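Local coordinates for protein cystalysin (PDB 1C7N) that binds pyridoxal-5'-phosphate and belongs to the class I and II aminotransferase family, its assembly holding two chains, at residues Pro112-Ile117 against Asn164-Leu169; Asp184-Ile189 against Thr217-Ile222; Ile192-Asp197 against Ser221-Leu226; Asp197-Ser202 against Lys229-Thr234. All coordinates share one frame; numbering follows the deposited sequence.

Contact 1 (Pro112-Ile117 against Asn164-Leu169); sequences PGDGVI and NNKALL
The bent chain of Lys166 covers one face of the Asp114 carboxylate with CG and CE, CG coming 3.3 Å from Asp114 OD1. Asp114 OD2 lies 3.8 Å from Asn164 OD1, two acceptors with no bond between them, the carboxylate and amide planes 86° apart. That OD2 pairs outside the contact in a salt bridge with Lys111, while Lys166 NZ bonds to Lys163 O. In Asn164, CG is anti to the backbone N (chi1 -170°), and ND2 donates in the amide plane to Gly113 O at 3.0 Å. Behind this side-chain bond the parallel strands 115-118 and 165-171 of the large central sheet take over. Gly115 N bonds to Asn164 O, Lys166 N to Gly115 O, Ile117 N to Ala167 O, and Leu169 N to Ile117 O. Gly115 carries no side chain, and Asn165 OD1 settles 3.6 Å from its CA. On that face the side chains of Ile117 and Asn165 cross at about a right angle, CD1 3.9 Å from ND2, which is bonded to Leu159 O, and Ile117 CG2 meets Leu168 CD1 at 3.6 Å. Between the pairs Gly115/Asn165 and Ile117/Leu168 the second strand has one residue more than the first; Lys166, psi -17°, departs from extended geometry there. The cost is polar: Ala167 N is buried 4.0 Å from Gly115 O with no hydrogen-bond partner in the model, and the ladder misses a bond.

Contact 2 (Asp184-Ile189 against Thr217-Ile222); sequences DELQKI and TVFQSI
Leu186, on one turn of helix 183-195, and Phe219, in the short 3-10 segment of the facing loop, bring their CA atoms to 6.8 Å, with no hydrogen bond between the two backbones. The gap is filled by hydrocarbon. Leu186 CD2 stands over the centre of the Phe219 ring, 3.6 Å from the centroid and only 3° off the normal, a CH-pi contact. One turn on, Ile189 CG2 meets the same ring at its edge, near the plane, 3.6 Å from CZ. Chi1 of -147°, away from the usual staggered values, sets Phe219 CG; the ring's CE2 lies 3.2 Å from Leu186 O. In the fold this is where a helix covering one face of the central sheet meets the loop running from strand 199-203 to helix 224-227; the ring also touches Leu200 of that strand and Phe170 of strand 165-171, and Phe219 CB touches Ser202. The other branch of Leu186, CD1, slides past Thr217 in the opposite direction, 3.7 Å from its CB; Thr217 OG1 bonds to Lys183 NZ. Ile222 points toward the helix, its CD1 3.9 Å from Leu186 O. The loop is tied within itself by Ser221 N to Val218 O, and Phe219 N bonds to Glu204.

Contact 3 (Ile192-Asp197 against Ser221-Leu226); sequences IVLKSD and SIDEQL
Leu194 and Asp223 reach toward each other tip to tip, where the C-terminal end of helix 183-195 meets the N-cap of the short helix 224-227. The leucine has CG anti to the carbonyl carbon, beside the backbone N, and an extended second torsion (chi2 180°), and its two methyls divide the work. CD1 stands 4.1 Å from both OD1 and OD2 of the Asp223 carboxylate; CD2 lies against the first turn of the short helix, 3.6 Å from Leu226 CA. Leu226 turns CG anti to its backbone N (chi1 176°), and the side chains of Leu226 and Val193 cross at about a right angle, Leu226 CD1 3.8 Å from Val193 CG1. The same CD1 also lies 4.0 Å from Leu194 CD2, so one methyl of Leu226 touches two neighbouring residues of the long helix. No hydrogen bond joins the two segments: the contact is small and mostly apolar, with one methyl against a carboxylate. Lys195 curls back so that NZ bonds to Ile192 O near the end of its helix, with Ser160 OG as a second partner. On the capping side Asp223 OD1 takes the capping bonds, a weak, bent one from Gln225 N among them. Leu226 N gives the firmer capping bond, 2.9 Å to Asp223 OD1, arriving on its anti side and 23° out of the carboxylate plane.

Contact 4 (Asp197-Ser202 against Lys229-Thr234); sequences DLMLWS and KTITFT
Lys229 buries the most surface here, its chain reaching the residue just before the neighbouring strand. CG sits between its own backbone N and carbonyl carbon (chi1 64°), and the rest of the chain runs extended until NZ bonds to Leu198 O at 2.7 Å; Val193 O, at the end of helix 183-195, is a second acceptor. Its backbone carbonyl opens the parallel ladder by taking Leu200 N. Ser202 comes next: its N donates to Ile231 O at 2.9 Å and its O accepts from Phe233 N, while its OG turns to Glu204. Ile231 fills the opposite face, side by side with Trp201. Its CD1 lies 4.0 Å from Trp201 CD1; the 3.5 Å from that same CD1 to Met199 CE is tighter than usual. Met199 SD in turn accepts a weak bond from Trp201 NE1 in the plane of the indole. Strands 199-203 and 230-234 run only 7° apart and are the two strands of a beta-alpha-beta unit in the central sheet. The ladder ends close to pyridoxal-5'-phosphate, about 7 Å from the Phe233 side chain, and Asp203, which follows Ser202, lines that pocket. A lysine ammonium shared by two main-chain carbonyls thus closes one end of a pairing otherwise made of backbone bonds and hydrocarbon packing.

Contacts 1 and 4 are two pairings in the parallel part of the mixed central sheet, and strands 165-171 and 199-203, which lie side by side between them, are themselves joined by Leu168 O to Trp201 N and Leu168 N to Met199 O. Both are buried and rest on backbone hydrogen bonds. Contacts 2 and 3 instead set successive turns of helix 183-195 against the segment 217-226 without a bond across: contact 2 is buried and aromatic, contact 3 partly exposed and small. The helix and the loop meet the sheet through Leu168 CD2 on Ile189 CG2, Phe219 CD1 on Leu200 CD2, and Gln220 OE1 with Thr232 OG1. Lys229 joins contacts 3 and 4.

Contact 1 (Pro112-Ile117 against Asn164-Leu169)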
# COMPACT_ATOMS: atom_id res chain seq x y z
N PRO A 112 8.38 -16.54 -16.85
CA PRO A 112 7.57 -16.40 -18.06
C PRO A 112 7.48 -17.74 -18.79
O PRO A 112 8.46 -18.48 -18.87
CB PRO A 112 8.34 -15.35 -18.86
CG PRO A 112 8.89 -14.46 -17.78
CD PRO A 112 9.39 -15.48 -16.76
N GLY A 113 6.29 -18.06 -19.29
CA GLY A 113 6.12 -19.32 -19.99
C GLY A 113 5.54 -20.40 -19.09
O GLY A 113 4.88 -21.32 -19.57
N ASP A 114 5.78 -20.28 -17.78
CA ASP A 114 5.25 -21.25 -16.82
C ASP A 114 3.73 -21.18 -16.78
O ASP A 114 3.14 -20.13 -17.01
CB ASP A 114 5.79 -20.98 -15.41
CG ASP A 114 7.24 -21.39 -15.25
OD1 ASP A 114 7.76 -21.24 -14.12
OD2 ASP A 114 7.84 -21.87 -16.23
N GLY A 115 3.10 -22.31 -16.48
CA GLY A 115 1.65 -22.33 -16.40
C GLY A 115 1.17 -22.25 -14.97
O GLY A 115 1.84 -22.72 -14.05
N VAL A 116 0.01 -21.64 -14.78
CA VAL A 116 -0.63 -21.51 -13.47
C VAL A 116 -2.07 -21.96 -13.65
O VAL A 116 -2.79 -21.45 -14.51
CB VAL A 116 -0.62 -20.06 -12.96
CG1 VAL A 116 -1.43 -19.96 -11.66
CG2 VAL A 116 0.81 -19.60 -12.71
N ILE A 117 -2.49 -22.93 -12.84
CA ILE A 117 -3.84 -23.47 -12.92
C ILE A 117 -4.86 -22.73 -12.06
O ILE A 117 -4.64 -22.49 -10.87
CB ILE A 117 -3.85 -24.96 -12.54
CG1 ILE A 117 -3.00 -25.75 -13.54
CG2 ILE A 117 -5.28 -25.48 -12.52
CD1 ILE A 117 -2.74 -27.18 -13.12
N ASN A 164 5.22 -28.20 -16.72
CA ASN A 164 5.32 -26.76 -16.93
C ASN A 164 4.40 -25.98 -15.99
O ASN A 164 4.63 -24.80 -15.73
CB ASN A 164 4.99 -26.40 -18.38
CG ASN A 164 5.32 -24.95 -18.70
OD1 ASN A 164 6.46 -24.51 -18.52
ND2 ASN A 164 4.32 -24.21 -19.17
N ASN A 165 3.37 -26.64 -15.49
CA ASN A 165 2.44 -26.00 -14.57
C ASN A 165 3.11 -26.00 -13.21
O ASN A 165 3.49 -27.04 -12.69
CB ASN A 165 1.11 -26.74 -14.55
CG ASN A 165 0.42 -26.73 -15.91
OD1 ASN A 165 0.61 -25.79 -16.69
ND2 ASN A 165 -0.37 -27.75 -16.19
N LYS A 166 3.25 -24.81 -12.63
CA LYS A 166 3.94 -24.67 -11.35
C LYS A 166 3.06 -24.51 -10.12
O LYS A 166 3.54 -24.71 -9.01
CB LYS A 166 4.91 -23.49 -11.43
CG LYS A 166 5.85 -23.56 -12.64
CD LYS A 166 6.67 -24.84 -12.61
CE LYS A 166 7.51 -24.99 -13.87
NZ LYS A 166 8.34 -26.22 -13.83
N ALA A 167 1.80 -24.16 -10.30
CA ALA A 167 0.93 -23.98 -9.15
C ALA A 167 -0.55 -23.95 -9.47
O ALA A 167 -0.97 -23.78 -10.62
CB ALA A 167 1.32 -22.69 -8.41
N LEU A 168 -1.34 -24.11 -8.41
CA LEU A 168 -2.79 -24.08 -8.49
C LEU A 168 -3.28 -22.86 -7.72
O LEU A 168 -3.13 -22.78 -6.50
CB LEU A 168 -3.39 -25.35 -7.88
CG LEU A 168 -4.91 -25.32 -7.67
CD1 LEU A 168 -5.61 -25.08 -9.00
CD2 LEU A 168 -5.37 -26.64 -7.05
N LEU A 169 -3.86 -21.90 -8.44
CA LEU A 169 -4.40 -20.69 -7.83
C LEU A 169 -5.86 -21.02 -7.51
O LEU A 169 -6.70 -21.07 -8.41
CB LEU A 169 -4.29 -19.51 -8.80
CG LEU A 169 -4.67 -18.12 -8.30
CD1 LEU A 169 -4.02 -17.84 -6.94
CD2 LEU A 169 -4.24 -17.08 -9.33

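Contact 2 (Asp184-Ile189 against Thr217-Ile222)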
# COMPACT_ATOMS: atom_id res chain seq x y z
N ASP A 184 -14.54 -33.36 1.35
CA ASP A 184 -14.17 -34.43 0.42
C ASP A 184 -13.56 -33.87 -0.85
O ASP A 184 -12.65 -34.46 -1.43
CB ASP A 184 -15.38 -35.29 0.06
CG ASP A 184 -14.99 -36.53 -0.70
OD1 ASP A 184 -15.87 -37.15 -1.34
OD2 ASP A 184 -13.79 -36.91 -0.65
N GLU A 185 -14.07 -32.72 -1.29
CA GLU A 185 -13.57 -32.07 -2.50
C GLU A 185 -12.14 -31.58 -2.25
O GLU A 185 -11.26 -31.75 -3.09
CB GLU A 185 -14.47 -30.88 -2.87
CG GLU A 185 -15.92 -31.26 -3.16
CD GLU A 185 -16.81 -30.05 -3.42
OE1 GLU A 185 -16.89 -29.17 -2.54
OE2 GLU A 185 -17.44 -29.99 -4.50
N LEU A 186 -11.92 -30.98 -1.08
CA LEU A 186 -10.59 -30.49 -0.72
C LEU A 186 -9.59 -31.63 -0.57
O LEU A 186 -8.40 -31.45 -0.84
CB LEU A 186 -10.65 -29.68 0.58
CG LEU A 186 -11.35 -28.32 0.50
CD1 LEU A 186 -11.35 -27.64 1.87
CD2 LEU A 186 -10.66 -27.44 -0.54
N GLN A 187 -10.06 -32.80 -0.15
CA GLN A 187 -9.20 -33.97 0.01
C GLN A 187 -8.71 -34.43 -1.35
O GLN A 187 -7.52 -34.70 -1.53
CB GLN A 187 -9.96 -35.11 0.70
CG GLN A 187 -10.24 -34.87 2.18
CD GLN A 187 -9.00 -34.99 3.05
OE1 GLN A 187 -8.92 -34.39 4.12
NE2 GLN A 187 -8.03 -35.78 2.59
N LYS A 188 -9.62 -34.53 -2.32
CA LYS A 188 -9.27 -34.96 -3.67
C LYS A 188 -8.26 -34.01 -4.29
O LYS A 188 -7.33 -34.44 -4.99
CB LYS A 188 -10.51 -35.00 -4.57
CG LYS A 188 -11.35 -36.26 -4.46
CD LYS A 188 -12.34 -36.31 -5.62
CE LYS A 188 -13.13 -37.61 -5.65
NZ LYS A 188 -13.99 -37.69 -6.88
N ILE A 189 -8.44 -32.71 -4.06
CA ILE A 189 -7.52 -31.73 -4.61
C ILE A 189 -6.17 -31.85 -3.89
O ILE A 189 -5.12 -31.75 -4.52
CB ILE A 189 -8.06 -30.29 -4.44
CG1 ILE A 189 -9.42 -30.18 -5.13
CG2 ILE A 189 -7.07 -29.28 -5.03
CD1 ILE A 189 -10.10 -28.84 -4.95
N THR A 217 -13.49 -24.69 5.33
CA THR A 217 -12.33 -25.44 5.79
C THR A 217 -11.09 -24.79 5.19
O THR A 217 -10.93 -24.75 3.97
CB THR A 217 -12.38 -26.90 5.30
OG1 THR A 217 -13.53 -27.55 5.85
CG2 THR A 217 -11.11 -27.64 5.74
N VAL A 218 -10.22 -24.25 6.05
CA VAL A 218 -8.98 -23.64 5.56
C VAL A 218 -8.21 -24.78 4.91
O VAL A 218 -7.85 -25.77 5.57
CB VAL A 218 -8.16 -23.04 6.71
CG1 VAL A 218 -6.80 -22.60 6.21
CG2 VAL A 218 -8.90 -21.85 7.31
N PHE A 219 -7.98 -24.66 3.61
CA PHE A 219 -7.29 -25.69 2.85
C PHE A 219 -6.02 -26.27 3.47
O PHE A 219 -5.91 -27.48 3.63
CB PHE A 219 -7.00 -25.17 1.44
CG PHE A 219 -7.04 -26.23 0.37
CD1 PHE A 219 -7.12 -25.88 -0.97
CD2 PHE A 219 -6.99 -27.59 0.71
CE1 PHE A 219 -7.17 -26.85 -1.97
CE2 PHE A 219 -7.04 -28.57 -0.29
CZ PHE A 219 -7.13 -28.20 -1.62
N GLN A 220 -5.07 -25.41 3.83
CA GLN A 220 -3.81 -25.90 4.40
C GLN A 220 -3.92 -26.43 5.82
O GLN A 220 -2.93 -26.88 6.39
CB GLN A 220 -2.74 -24.81 4.35
CG GLN A 220 -2.97 -23.64 5.29
CD GLN A 220 -1.77 -22.72 5.35
OE1 GLN A 220 -1.51 -21.93 4.44
NE2 GLN A 220 -0.99 -22.84 6.43
N SER A 221 -5.12 -26.40 6.40
CA SER A 221 -5.31 -26.89 7.76
C SER A 221 -5.60 -28.39 7.80
O SER A 221 -5.63 -28.98 8.88
CB SER A 221 -6.47 -26.14 8.42
OG SER A 221 -7.72 -26.61 7.93
N ILE A 222 -5.82 -29.00 6.64
CA ILE A 222 -6.14 -30.42 6.59
C ILE A 222 -4.94 -31.35 6.44
O ILE A 222 -5.08 -32.56 6.51
CB ILE A 222 -7.13 -30.73 5.44
CG1 ILE A 222 -6.45 -30.53 4.09
CG2 ILE A 222 -8.36 -29.83 5.56
CD1 ILE A 222 -7.27 -31.00 2.91

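Contact 3 (Ile192-Asp197 against Ser221-Leu226)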
# COMPACT_ATOMS: atom_id res chain seq x y z
N ILE A 192 -4.16 -34.68 -5.35
CA ILE A 192 -3.63 -34.32 -6.66
C ILE A 192 -2.43 -33.39 -6.51
O ILE A 192 -1.43 -33.52 -7.21
CB ILE A 192 -4.71 -33.60 -7.51
CG1 ILE A 192 -5.87 -34.55 -7.79
CG2 ILE A 192 -4.10 -33.09 -8.82
CD1 ILE A 192 -6.99 -33.93 -8.60
N VAL A 193 -2.52 -32.45 -5.57
CA VAL A 193 -1.44 -31.50 -5.33
C VAL A 193 -0.18 -32.16 -4.77
O VAL A 193 0.91 -31.94 -5.29
CB VAL A 193 -1.88 -30.38 -4.38
CG1 VAL A 193 -0.68 -29.50 -4.00
CG2 VAL A 193 -2.96 -29.53 -5.04
N LEU A 194 -0.33 -32.95 -3.71
CA LEU A 194 0.80 -33.62 -3.08
C LEU A 194 1.45 -34.65 -4.01
O LEU A 194 2.62 -34.99 -3.86
CB LEU A 194 0.36 -34.30 -1.79
CG LEU A 194 -0.21 -33.40 -0.69
CD1 LEU A 194 -0.60 -34.24 0.51
CD2 LEU A 194 0.82 -32.34 -0.30
N LYS A 195 0.66 -35.13 -4.98
CA LYS A 195 1.11 -36.11 -5.96
C LYS A 195 1.98 -35.48 -7.05
O LYS A 195 2.75 -36.18 -7.72
CB LYS A 195 -0.12 -36.76 -6.61
CG LYS A 195 0.12 -37.37 -7.98
CD LYS A 195 -1.20 -37.58 -8.72
CE LYS A 195 -1.94 -36.26 -8.95
NZ LYS A 195 -1.12 -35.25 -9.70
N SER A 196 1.86 -34.17 -7.22
CA SER A 196 2.63 -33.45 -8.23
C SER A 196 3.57 -32.45 -7.57
O SER A 196 3.72 -32.44 -6.35
CB SER A 196 1.68 -32.71 -9.17
OG SER A 196 0.97 -31.71 -8.46
N ASP A 197 4.19 -31.61 -8.39
CA ASP A 197 5.11 -30.60 -7.87
C ASP A 197 4.42 -29.24 -7.83
O ASP A 197 5.08 -28.20 -7.78
CB ASP A 197 6.36 -30.50 -8.74
CG ASP A 197 7.14 -31.81 -8.79
OD1 ASP A 197 7.30 -32.45 -7.73
OD2 ASP A 197 7.60 -32.18 -9.90
N SER A 221 -5.12 -26.40 6.40
CA SER A 221 -5.31 -26.89 7.76
C SER A 221 -5.60 -28.39 7.80
O SER A 221 -5.63 -28.98 8.88
CB SER A 221 -6.47 -26.14 8.42
OG SER A 221 -7.72 -26.61 7.93
N ILE A 222 -5.82 -29.00 6.64
CA ILE A 222 -6.14 -30.42 6.59
C ILE A 222 -4.94 -31.35 6.44
O ILE A 222 -5.08 -32.56 6.51
CB ILE A 222 -7.13 -30.73 5.44
CG1 ILE A 222 -6.45 -30.53 4.09
CG2 ILE A 222 -8.36 -29.83 5.56
CD1 ILE A 222 -7.27 -31.00 2.91
N ASP A 223 -3.75 -30.78 6.23
CA ASP A 223 -2.54 -31.58 6.05
C ASP A 223 -1.31 -30.70 6.20
O ASP A 223 -1.19 -29.67 5.53
CB ASP A 223 -2.57 -32.24 4.67
CG ASP A 223 -1.43 -33.23 4.47
OD1 ASP A 223 -0.28 -32.79 4.30
OD2 ASP A 223 -1.70 -34.45 4.48
N GLU A 224 -0.38 -31.11 7.06
CA GLU A 224 0.83 -30.33 7.30
C GLU A 224 1.79 -30.33 6.12
O GLU A 224 2.49 -29.34 5.88
CB GLU A 224 1.54 -30.83 8.55
CG GLU A 224 0.90 -30.39 9.86
CD GLU A 224 0.76 -28.87 9.97
OE1 GLU A 224 1.54 -28.15 9.30
OE2 GLU A 224 -0.11 -28.40 10.72
N GLN A 225 1.85 -31.44 5.38
CA GLN A 225 2.73 -31.51 4.22
C GLN A 225 2.19 -30.61 3.12
O GLN A 225 2.96 -30.03 2.35
CB GLN A 225 2.87 -32.94 3.72
CG GLN A 225 3.80 -33.81 4.56
CD GLN A 225 3.21 -34.16 5.91
OE1 GLN A 225 2.23 -34.91 5.99
NE2 GLN A 225 3.78 -33.61 6.98
N LEU A 226 0.87 -30.50 3.04
CA LEU A 226 0.26 -29.62 2.04
C LEU A 226 0.61 -28.20 2.46
O LEU A 226 1.03 -27.38 1.64
CB LEU A 226 -1.26 -29.81 2.00
CG LEU A 226 -2.03 -28.87 1.07
CD1 LEU A 226 -1.65 -29.14 -0.39
CD2 LEU A 226 -3.52 -29.07 1.27

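Contact 4 (Asp197-Ser202 against Lys229-Thr234)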
# COMPACT_ATOMS: atom_id res chain seq x y z
N ASP A 197 4.19 -31.61 -8.39
CA ASP A 197 5.11 -30.60 -7.87
C ASP A 197 4.42 -29.24 -7.83
O ASP A 197 5.08 -28.20 -7.78
CB ASP A 197 6.36 -30.50 -8.74
CG ASP A 197 7.14 -31.81 -8.79
OD1 ASP A 197 7.30 -32.45 -7.73
OD2 ASP A 197 7.60 -32.18 -9.90
N LEU A 198 3.09 -29.25 -7.85
CA LEU A 198 2.32 -28.02 -7.81
C LEU A 198 2.36 -27.38 -6.44
O LEU A 198 2.34 -28.05 -5.41
CB LEU A 198 0.85 -28.28 -8.17
CG LEU A 198 0.45 -28.49 -9.63
CD1 LEU A 198 -1.04 -28.80 -9.70
CD2 LEU A 198 0.78 -27.25 -10.45
N MET A 199 2.42 -26.05 -6.43
CA MET A 199 2.42 -25.30 -5.20
C MET A 199 0.95 -24.96 -5.02
O MET A 199 0.18 -25.08 -5.97
CB MET A 199 3.25 -24.03 -5.40
CG MET A 199 3.72 -23.36 -4.13
SD MET A 199 4.98 -22.13 -4.50
CE MET A 199 4.99 -21.23 -2.96
N LEU A 200 0.53 -24.58 -3.82
CA LEU A 200 -0.87 -24.23 -3.61
C LEU A 200 -1.03 -22.78 -3.14
O LEU A 200 -0.52 -22.41 -2.08
CB LEU A 200 -1.53 -25.15 -2.58
CG LEU A 200 -2.98 -24.76 -2.22
CD1 LEU A 200 -3.88 -24.92 -3.44
CD2 LEU A 200 -3.48 -25.61 -1.08
N TRP A 201 -1.72 -21.98 -3.94
CA TRP A 201 -1.98 -20.58 -3.60
C TRP A 201 -3.49 -20.50 -3.38
O TRP A 201 -4.25 -20.40 -4.34
CB TRP A 201 -1.57 -19.65 -4.75
CG TRP A 201 -0.15 -19.82 -5.22
CD1 TRP A 201 0.89 -20.38 -4.54
CD2 TRP A 201 0.37 -19.40 -6.49
NE1 TRP A 201 2.04 -20.33 -5.30
CE2 TRP A 201 1.75 -19.74 -6.51
CE3 TRP A 201 -0.18 -18.77 -7.62
CZ2 TRP A 201 2.57 -19.48 -7.60
CZ3 TRP A 201 0.63 -18.51 -8.70
CH2 TRP A 201 2.00 -18.86 -8.69
N SER A 202 -3.90 -20.53 -2.12
CA SER A 202 -5.32 -20.50 -1.77
C SER A 202 -5.83 -19.13 -1.31
O SER A 202 -5.44 -18.64 -0.24
CB SER A 202 -5.60 -21.54 -0.69
OG SER A 202 -6.99 -21.71 -0.49
N LYS A 229 3.81 -26.43 1.40
CA LYS A 229 3.98 -25.78 0.10
C LYS A 229 2.76 -24.96 -0.31
O LYS A 229 2.46 -24.83 -1.50
CB LYS A 229 4.32 -26.82 -0.97
CG LYS A 229 3.26 -27.86 -1.26
CD LYS A 229 3.69 -28.70 -2.45
CE LYS A 229 2.63 -29.69 -2.89
NZ LYS A 229 3.03 -30.36 -4.17
N THR A 230 2.07 -24.40 0.67
CA THR A 230 0.89 -23.59 0.42
C THR A 230 1.07 -22.14 0.87
O THR A 230 1.75 -21.85 1.85
CB THR A 230 -0.35 -24.14 1.17
OG1 THR A 230 -0.64 -25.47 0.71
CG2 THR A 230 -1.58 -23.25 0.93
N ILE A 231 0.46 -21.23 0.11
CA ILE A 231 0.46 -19.81 0.43
C ILE A 231 -1.03 -19.50 0.53
O ILE A 231 -1.75 -19.67 -0.44
CB ILE A 231 1.06 -18.93 -0.70
CG1 ILE A 231 2.57 -19.12 -0.79
CG2 ILE A 231 0.72 -17.47 -0.44
CD1 ILE A 231 3.21 -18.39 -1.96
N THR A 232 -1.48 -19.09 1.71
CA THR A 232 -2.89 -18.78 1.90
C THR A 232 -3.11 -17.29 2.07
O THR A 232 -2.53 -16.66 2.96
CB THR A 232 -3.46 -19.52 3.13
OG1 THR A 232 -3.36 -20.94 2.93
CG2 THR A 232 -4.91 -19.15 3.35
N PHE A 233 -3.94 -16.72 1.20
CA PHE A 233 -4.24 -15.29 1.24
C PHE A 233 -5.50 -15.00 2.05
O PHE A 233 -6.57 -15.53 1.77
CB PHE A 233 -4.44 -14.73 -0.18
CG PHE A 233 -3.38 -15.14 -1.16
CD1 PHE A 233 -3.44 -16.38 -1.80
CD2 PHE A 233 -2.31 -14.30 -1.45
CE1 PHE A 233 -2.46 -16.76 -2.71
CE2 PHE A 233 -1.32 -14.67 -2.36
CZ PHE A 233 -1.40 -15.91 -2.99
N THR A 234 -5.36 -14.18 3.09
CA THR A 234 -6.51 -13.81 3.91
C THR A 234 -6.45 -12.32 4.17
O THR A 234 -5.41 -11.68 3.97
CB THR A 234 -6.53 -14.51 5.29
OG1 THR A 234 -5.62 -13.84 6.17
CG2 THR A 234 -6.12 -15.97 5.16